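Long-range contacts in sister chromatid cohesion protein (Chaetomium thermophilum, PDB 5T8V), which probably loads the cohesin complex onto chromatin, being the cohesin loader Scc2, present here as its HEAT-repeat C-terminal fragment: residues 387-391 / 447-451; 428-432 / 455-459; 435-439 / 451-456. All blocks are in the same frame, centred on the assembly; numbering follows the deposited sequence.

Interaction 1 of 3, residues 387-391 / 447-451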
loop_
_atom_site.group_PDB
_atom_site.type_symbol
_atom_site.label_atom_id
_atom_site.label_comp_id
_atom_site.label_asym_id
_atom_site.label_seq_id
_atom_site.Cartn_x
_atom_site.Cartn_y
_atom_site.Cartn_z
ATOM N N VAL A 387 14.734 22.000 -9.325
ATOM C CA VAL A 387 13.372 21.824 -8.826
ATOM C C VAL A 387 12.454 22.873 -9.435
ATOM O O VAL A 387 11.364 22.562 -9.936
ATOM C CB VAL A 387 13.340 21.881 -7.287
ATOM C CG1 VAL A 387 11.903 21.761 -6.777
ATOM C CG2 VAL A 387 14.199 20.774 -6.695
ATOM N N ASN A 388 12.889 24.134 -9.406
ATOM C CA ASN A 388 12.093 25.220 -9.959
ATOM C C ASN A 388 11.583 24.876 -11.351
ATOM O O ASN A 388 10.374 24.876 -11.600
ATOM C CB ASN A 388 12.912 26.506 -10.005
ATOM C CG ASN A 388 12.210 27.606 -10.773
ATOM O OD1 ASN A 388 11.024 27.866 -10.562
ATOM N ND2 ASN A 388 12.933 28.238 -11.691
ATOM N N ARG A 389 12.493 24.580 -12.279
ATOM C CA ARG A 389 12.031 24.308 -13.634
ATOM C C ARG A 389 11.550 22.875 -13.819
ATOM O O ARG A 389 11.047 22.543 -14.898
ATOM C CB ARG A 389 13.121 24.640 -14.650
ATOM C CG ARG A 389 14.378 23.825 -14.545
ATOM C CD ARG A 389 15.421 24.340 -15.528
ATOM N NE ARG A 389 14.918 24.394 -16.903
ATOM C CZ ARG A 389 14.347 25.459 -17.464
ATOM N NH1 ARG A 389 14.190 26.585 -16.780
ATOM N NH2 ARG A 389 13.927 25.396 -18.721
ATOM N N ALA A 390 11.680 22.022 -12.802
ATOM C CA ALA A 390 10.950 20.761 -12.813
ATOM C C ALA A 390 9.467 20.993 -12.577
ATOM O O ALA A 390 8.630 20.265 -13.125
ATOM C CB ALA A 390 11.509 19.807 -11.755
ATOM N N LEU A 391 9.121 22.008 -11.783
ATOM C CA LEU A 391 7.728 22.313 -11.472
ATOM C C LEU A 391 7.153 23.389 -12.387
ATOM O O LEU A 391 6.181 23.145 -13.106
ATOM C CB LEU A 391 7.604 22.754 -10.009
ATOM C CG LEU A 391 8.067 21.752 -8.953
ATOM C CD1 LEU A 391 7.895 22.354 -7.573
ATOM C CD2 LEU A 391 7.303 20.439 -9.070
ATOM N N MET A 447 0.980 18.464 -8.249
ATOM C CA MET A 447 2.196 18.094 -8.964
ATOM C C MET A 447 3.405 18.134 -8.036
ATOM O O MET A 447 4.228 17.209 -8.031
ATOM C CB MET A 447 2.393 19.033 -10.154
ATOM C CG MET A 447 3.697 18.839 -10.918
ATOM S SD MET A 447 3.830 19.934 -12.347
ATOM C CE MET A 447 3.738 21.549 -11.570
ATOM N N ALA A 448 3.515 19.191 -7.227
ATOM C CA ALA A 448 4.670 19.343 -6.351
ATOM C C ALA A 448 4.677 18.287 -5.252
ATOM O O ALA A 448 5.729 17.719 -4.938
ATOM C CB ALA A 448 4.682 20.748 -5.748
ATOM N N LYS A 449 3.517 18.010 -4.653
ATOM C CA LYS A 449 3.446 16.968 -3.633
ATOM C C LYS A 449 3.804 15.609 -4.220
ATOM O O LYS A 449 4.584 14.851 -3.634
ATOM C CB LYS A 449 2.049 16.930 -3.012
ATOM C CG LYS A 449 1.746 18.076 -2.061
ATOM C CD LYS A 449 0.372 17.900 -1.418
ATOM C CE LYS A 449 0.006 19.076 -0.524
ATOM N NZ LYS A 449 0.945 19.228 0.623
ATOM N N ASN A 450 3.237 15.283 -5.382
ATOM C CA ASN A 450 3.515 13.995 -6.011
ATOM C C ASN A 450 4.998 13.845 -6.313
ATOM O O ASN A 450 5.601 12.803 -6.027
ATOM C CB ASN A 450 2.688 13.851 -7.286
ATOM C CG ASN A 450 1.206 13.850 -7.013
ATOM O OD1 ASN A 450 0.778 13.942 -5.864
ATOM N ND2 ASN A 450 0.409 13.757 -8.069
ATOM N N MET A 451 5.608 14.876 -6.897
ATOM C CA MET A 451 7.042 14.825 -7.152
ATOM C C MET A 451 7.814 14.627 -5.853
ATOM O O MET A 451 8.706 13.774 -5.767
ATOM C CB MET A 451 7.495 16.104 -7.854
ATOM C CG MET A 451 8.927 16.048 -8.362
ATOM S SD MET A 451 9.546 17.644 -8.916
ATOM C CE MET A 451 9.683 18.504 -7.352
#
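M451 reaches L391 by staying extended through its first two torsions, CG anti to the backbone N (chi1 -171°), and then bending at the last one (chi3 70°), which carries the terminal methyl across the leucine branch. With CG of L391 anti to its carbonyl carbon (chi1 -59°), the branched end comes nearer to helix 446-474 than the direction of CB alone suggests. Its CD2 lies 3.5 Å from CE of M451, the two side chains crossing obliquely, while its other methyl, CD1, sits 4.0 Å from CB of A448. CE of M451 also approaches CG1 of V387 at 4.0 Å, one turn back along helix 357-391, and its SD lies beside the CB of A390. At the more exposed margin, M447 extends in the same manner and brings its CE methyl close to the carbonyl oxygen of L391. No hydrogen bond joins the two segments. M435 of helix 423-440 and L405 of helix 402-414 also touch M451, which therefore reaches into a junction of four helices. Helices stacked side by side round a shared apolar interior are characteristic of HEAT-repeat solenoids, and this contact joins two such helices that are not consecutive in the chain.

Interaction 2 of 3, residues 428-432 / 455-459; sequences LRLLM and LLGTM
M459 lies against L428, L431 and M432, where two successive helices of the HEAT-repeat array, 423-440 and 446-474, run side by side as a helical hairpin. The local axes of the two segments make an angle of 142°, hence roughly antiparallel, and stand 11.0 Å apart, a spacing that long side chains have to bridge.

The main bridge is M459. Its chain leaves the helix with CG anti to the carbonyl carbon, continues straight, and turns at the last torsion (chi3 -70°), folding the methyl back over the start of M432. SD then lies 3.8 Å from CB of M432, and CE rests against CA and CB of the same residue. The sulfur also approaches the carbonyl oxygen of L428, while CD2 of L428 comes near CG of M459 from the side of the preceding turn.

The leucines are turned differently. L431 and L455 cross at about a right angle and meet through single branches, CD2 of L431 lying 3.8 Å from CD1 of L455; the same CD2 meets CE of M459 more loosely and at a slant. On the other side of M459, L456 lays its CD2 methyl 4.0 Å from CG of M432, again with the side chains nearly perpendicular. M432 bends at its second and third torsions, its end leading away from helix 446-474 while its base takes part; the side chain also touches A609, in a loop.

All six touching residues are buried, and V409 of helix 402-414 and I383 of helix 357-391 extend the apolar layer beyond L431. Within helix 446-474, the L455 carbonyl oxygen receives two donors: the backbone N of M459, and the hydroxyl of T458, whose OG1 is hydrogen-bonded to O of L455 at 2.8 Å, in the carbonyl plane and on a lone pair.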
loop_
_atom_site.group_PDB
_atom_site.type_symbol
_atom_site.label_atom_id
_atom_site.label_comp_id
_atom_site.label_asym_id
_atom_site.label_seq_id
_atom_site.Cartn_x
_atom_site.Cartn_y
_atom_site.Cartn_z
ATOM N N LEU A 428 21.821 16.139 -2.101
ATOM C CA LEU A 428 20.697 15.307 -1.686
ATOM C C LEU A 428 20.071 15.813 -0.395
ATOM O O LEU A 428 18.857 15.696 -0.208
ATOM C CB LEU A 428 21.156 13.859 -1.515
ATOM C CG LEU A 428 21.502 13.109 -2.800
ATOM C CD1 LEU A 428 22.262 11.829 -2.478
ATOM C CD2 LEU A 428 20.243 12.797 -3.588
ATOM N N ARG A 429 20.880 16.368 0.510
ATOM C CA ARG A 429 20.348 16.899 1.760
ATOM C C ARG A 429 19.415 18.072 1.497
ATOM O O ARG A 429 18.280 18.102 1.986
ATOM C CB ARG A 429 21.491 17.326 2.680
ATOM C CG ARG A 429 21.044 17.811 4.054
ATOM C CD ARG A 429 21.983 18.874 4.601
ATOM N NE ARG A 429 23.364 18.407 4.678
ATOM C CZ ARG A 429 24.400 19.184 4.972
ATOM N NH1 ARG A 429 24.223 20.475 5.214
ATOM N NH2 ARG A 429 25.620 18.669 5.018
ATOM N N LEU A 430 19.881 19.057 0.726
ATOM C CA LEU A 430 19.040 20.216 0.447
ATOM C C LEU A 430 17.813 19.819 -0.364
ATOM O O LEU A 430 16.706 20.319 -0.119
ATOM C CB LEU A 430 19.850 21.286 -0.280
ATOM C CG LEU A 430 21.079 21.788 0.482
ATOM C CD1 LEU A 430 21.822 22.811 -0.346
ATOM C CD2 LEU A 430 20.695 22.375 1.826
ATOM N N LEU A 431 17.984 18.915 -1.329
ATOM C CA LEU A 431 16.836 18.431 -2.084
ATOM C C LEU A 431 15.811 17.789 -1.157
ATOM O O LEU A 431 14.607 18.048 -1.270
ATOM C CB LEU A 431 17.301 17.442 -3.153
ATOM C CG LEU A 431 16.423 17.312 -4.399
ATOM C CD1 LEU A 431 17.210 16.688 -5.535
ATOM C CD2 LEU A 431 15.191 16.488 -4.111
ATOM N N MET A 432 16.276 16.969 -0.214
ATOM C CA MET A 432 15.370 16.304 0.715
ATOM C C MET A 432 14.637 17.318 1.584
ATOM O O MET A 432 13.410 17.259 1.724
ATOM C CB MET A 432 16.153 15.308 1.574
ATOM C CG MET A 432 15.333 14.645 2.668
ATOM S SD MET A 432 15.290 15.608 4.193
ATOM C CE MET A 432 16.982 15.431 4.757
ATOM N N LEU A 455 10.269 11.435 -5.034
ATOM C CA LEU A 455 11.710 11.540 -4.824
ATOM C C LEU A 455 12.103 11.135 -3.409
ATOM O O LEU A 455 13.110 10.444 -3.215
ATOM C CB LEU A 455 12.187 12.963 -5.117
ATOM C CG LEU A 455 12.241 13.408 -6.582
ATOM C CD1 LEU A 455 12.888 14.778 -6.672
ATOM C CD2 LEU A 455 12.991 12.415 -7.468
ATOM N N LEU A 456 11.331 11.564 -2.410
ATOM C CA LEU A 456 11.572 11.112 -1.046
ATOM C C LEU A 456 11.599 9.594 -0.970
ATOM O O LEU A 456 12.298 9.027 -0.125
ATOM C CB LEU A 456 10.505 11.679 -0.106
ATOM C CG LEU A 456 10.632 13.168 0.238
ATOM C CD1 LEU A 456 9.383 13.669 0.943
ATOM C CD2 LEU A 456 11.857 13.427 1.101
ATOM N N GLY A 457 10.861 8.922 -1.851
ATOM C CA GLY A 457 10.924 7.477 -1.931
ATOM C C GLY A 457 12.291 6.973 -2.350
ATOM O O GLY A 457 12.896 6.152 -1.653
ATOM N N THR A 458 12.795 7.455 -3.490
ATOM C CA THR A 458 14.093 6.992 -3.971
ATOM C C THR A 458 15.194 7.324 -2.971
ATOM O O THR A 458 16.093 6.508 -2.732
ATOM C CB THR A 458 14.410 7.604 -5.340
ATOM O OG1 THR A 458 14.513 9.024 -5.217
ATOM C CG2 THR A 458 13.325 7.279 -6.349
ATOM N N MET A 459 15.141 8.517 -2.375
ATOM C CA MET A 459 16.132 8.874 -1.364
ATOM C C MET A 459 16.042 7.939 -0.164
ATOM O O MET A 459 17.066 7.482 0.363
ATOM C CB MET A 459 15.945 10.332 -0.935
ATOM C CG MET A 459 16.429 11.347 -1.973
ATOM S SD MET A 459 16.334 13.077 -1.443
ATOM C CE MET A 459 14.568 13.318 -1.443
#

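Interaction 3 of 3, residues 435-439 / 451-456; sequences MVGLV and MALELL
M435 and A452 form the nearest CA pair between segments 435-439 and 451-456, on helices 423-440 and 446-474; their CA atoms are 4.7 Å apart and the local axes 8.7 Å apart, a separation permitted by the small side chain of the alanine.

Knob-into-hole packing is the first kind of interaction. M435 sits among M451, A452, L455 and L456. Its CG is anti to the carbonyl carbon and its chain bends at the second torsion (chi2 -54°), which lays the sulfur alongside A452, SD of M435 to CB of A452 being 3.8 Å. The terminal methyl meets M451, CE to CE at 3.7 Å, and also touches CD1 of L455, while the base of the side chain packs on L456, CB of M435 lying 3.8 Å from CG of L456.

Contacts of aliphatic branches form the second kind. V439 directs CG2 onto CB of A452, and that methyl also faces CD2 of L453 and CD1 of L456. The valine crosses L453 at about a right angle, yet runs past L456 in the opposite direction. V436 starts away from helix 446-474, but its CG2 still meets CD2 of L456, the two side chains nearly perpendicular. I613 of helix 610-619 lies against both V436 and L456, extending this apolar surface.

No hydrogen bond or salt bridge crosses between the two segments. Within them no polar bond sets the pairing, which is consistent with a fit made by shape: a thioether set into a four-residue hole, next to an alanine that lets the backbones draw close.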
loop_
_atom_site.group_PDB
_atom_site.type_symbol
_atom_site.label_atom_id
_atom_site.label_comp_id
_atom_site.label_asym_id
_atom_site.label_seq_id
_atom_site.Cartn_x
_atom_site.Cartn_y
_atom_site.Cartn_z
ATOM N N MET A 435 11.915 18.850 -0.450
ATOM C CA MET A 435 10.756 18.005 -0.723
ATOM C C MET A 435 9.901 17.819 0.525
ATOM O O MET A 435 8.669 17.904 0.456
ATOM C CB MET A 435 11.206 16.653 -1.276
ATOM C CG MET A 435 11.939 16.756 -2.599
ATOM S SD MET A 435 11.005 17.655 -3.853
ATOM C CE MET A 435 12.335 18.334 -4.841
ATOM N N VAL A 436 10.530 17.562 1.672
ATOM C CA VAL A 436 9.779 17.514 2.924
ATOM C C VAL A 436 8.994 18.806 3.102
ATOM O O VAL A 436 7.804 18.794 3.440
ATOM C CB VAL A 436 10.725 17.258 4.112
ATOM C CG1 VAL A 436 9.971 17.360 5.436
ATOM C CG2 VAL A 436 11.375 15.893 3.984
ATOM N N GLY A 437 9.653 19.942 2.867
ATOM C CA GLY A 437 8.958 21.215 2.960
ATOM C C GLY A 437 7.740 21.278 2.059
ATOM O O GLY A 437 6.666 21.718 2.476
ATOM N N LEU A 438 7.889 20.833 0.806
ATOM C CA LEU A 438 6.765 20.875 -0.127
ATOM C C LEU A 438 5.625 19.982 0.340
ATOM O O LEU A 438 4.449 20.325 0.167
ATOM C CB LEU A 438 7.221 20.464 -1.529
ATOM C CG LEU A 438 8.082 21.464 -2.311
ATOM C CD1 LEU A 438 8.507 20.871 -3.649
ATOM C CD2 LEU A 438 7.351 22.785 -2.528
ATOM N N VAL A 439 5.948 18.832 0.936
ATOM C CA VAL A 439 4.902 17.917 1.382
ATOM C C VAL A 439 4.213 18.443 2.636
ATOM O O VAL A 439 3.035 18.149 2.869
ATOM C CB VAL A 439 5.493 16.512 1.611
ATOM C CG1 VAL A 439 4.451 15.564 2.201
ATOM C CG2 VAL A 439 6.027 15.948 0.309
ATOM N N MET A 451 5.608 14.876 -6.897
ATOM C CA MET A 451 7.042 14.825 -7.152
ATOM C C MET A 451 7.814 14.627 -5.853
ATOM O O MET A 451 8.706 13.774 -5.767
ATOM C CB MET A 451 7.495 16.104 -7.854
ATOM C CG MET A 451 8.927 16.048 -8.362
ATOM S SD MET A 451 9.546 17.644 -8.916
ATOM C CE MET A 451 9.683 18.504 -7.352
ATOM N N ALA A 452 7.469 15.405 -4.824
ATOM C CA ALA A 452 8.201 15.353 -3.564
ATOM C C ALA A 452 8.140 13.962 -2.947
ATOM O O ALA A 452 9.153 13.434 -2.476
ATOM C CB ALA A 452 7.646 16.397 -2.599
ATOM N N LEU A 453 6.953 13.353 -2.926
ATOM C CA LEU A 453 6.833 11.992 -2.414
ATOM C C LEU A 453 7.629 11.015 -3.270
ATOM O O LEU A 453 8.353 10.159 -2.744
ATOM C CB LEU A 453 5.360 11.583 -2.363
ATOM C CG LEU A 453 4.480 12.366 -1.386
ATOM C CD1 LEU A 453 3.009 12.103 -1.659
ATOM C CD2 LEU A 453 4.825 12.007 0.050
ATOM N N GLU A 454 7.519 11.139 -4.593
ATOM C CA GLU A 454 8.200 10.209 -5.488
ATOM C C GLU A 454 9.710 10.250 -5.287
ATOM O O GLU A 454 10.378 9.212 -5.359
ATOM C CB GLU A 454 7.831 10.529 -6.935
ATOM C CG GLU A 454 8.552 9.684 -7.971
ATOM C CD GLU A 454 7.856 9.700 -9.320
ATOM O OE1 GLU A 454 6.868 10.453 -9.470
ATOM O OE2 GLU A 454 8.295 8.963 -10.229
ATOM N N LEU A 455 10.269 11.435 -5.034
ATOM C CA LEU A 455 11.710 11.540 -4.824
ATOM C C LEU A 455 12.103 11.135 -3.409
ATOM O O LEU A 455 13.110 10.444 -3.215
ATOM C CB LEU A 455 12.187 12.963 -5.117
ATOM C CG LEU A 455 12.241 13.408 -6.582
ATOM C CD1 LEU A 455 12.888 14.778 -6.672
ATOM C CD2 LEU A 455 12.991 12.415 -7.468
ATOM N N LEU A 456 11.331 11.564 -2.410
ATOM C CA LEU A 456 11.572 11.112 -1.046
ATOM C C LEU A 456 11.599 9.594 -0.970
ATOM O O LEU A 456 12.298 9.027 -0.125
ATOM C CB LEU A 456 10.505 11.679 -0.106
ATOM C CG LEU A 456 10.632 13.168 0.238
ATOM C CD1 LEU A 456 9.383 13.669 0.943
ATOM C CD2 LEU A 456 11.857 13.427 1.101
#

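Overall arrangement
Helix 446-474 is common to all three contacts, which follow one another along it: interaction 1 near its start, then interaction 3, then interaction 2. Their first segments come in the order 387-391, 428-432, 435-439, so interaction 1 alternates with the other two along the chain. Interactions 2 and 3 share the pairing with helix 423-440, centres about 7 Å apart; interaction 1 joins helix 446-474 to the end of helix 357-391, its centre about 8 Å from that of interaction 3 and 13 Å from that of interaction 2. M451 belongs to interactions 1 and 3, and V387 touches M435. Hairpin and longer-range contact thus merge, consistent with the continuous apolar interior expected of a HEAT-repeat solenoid.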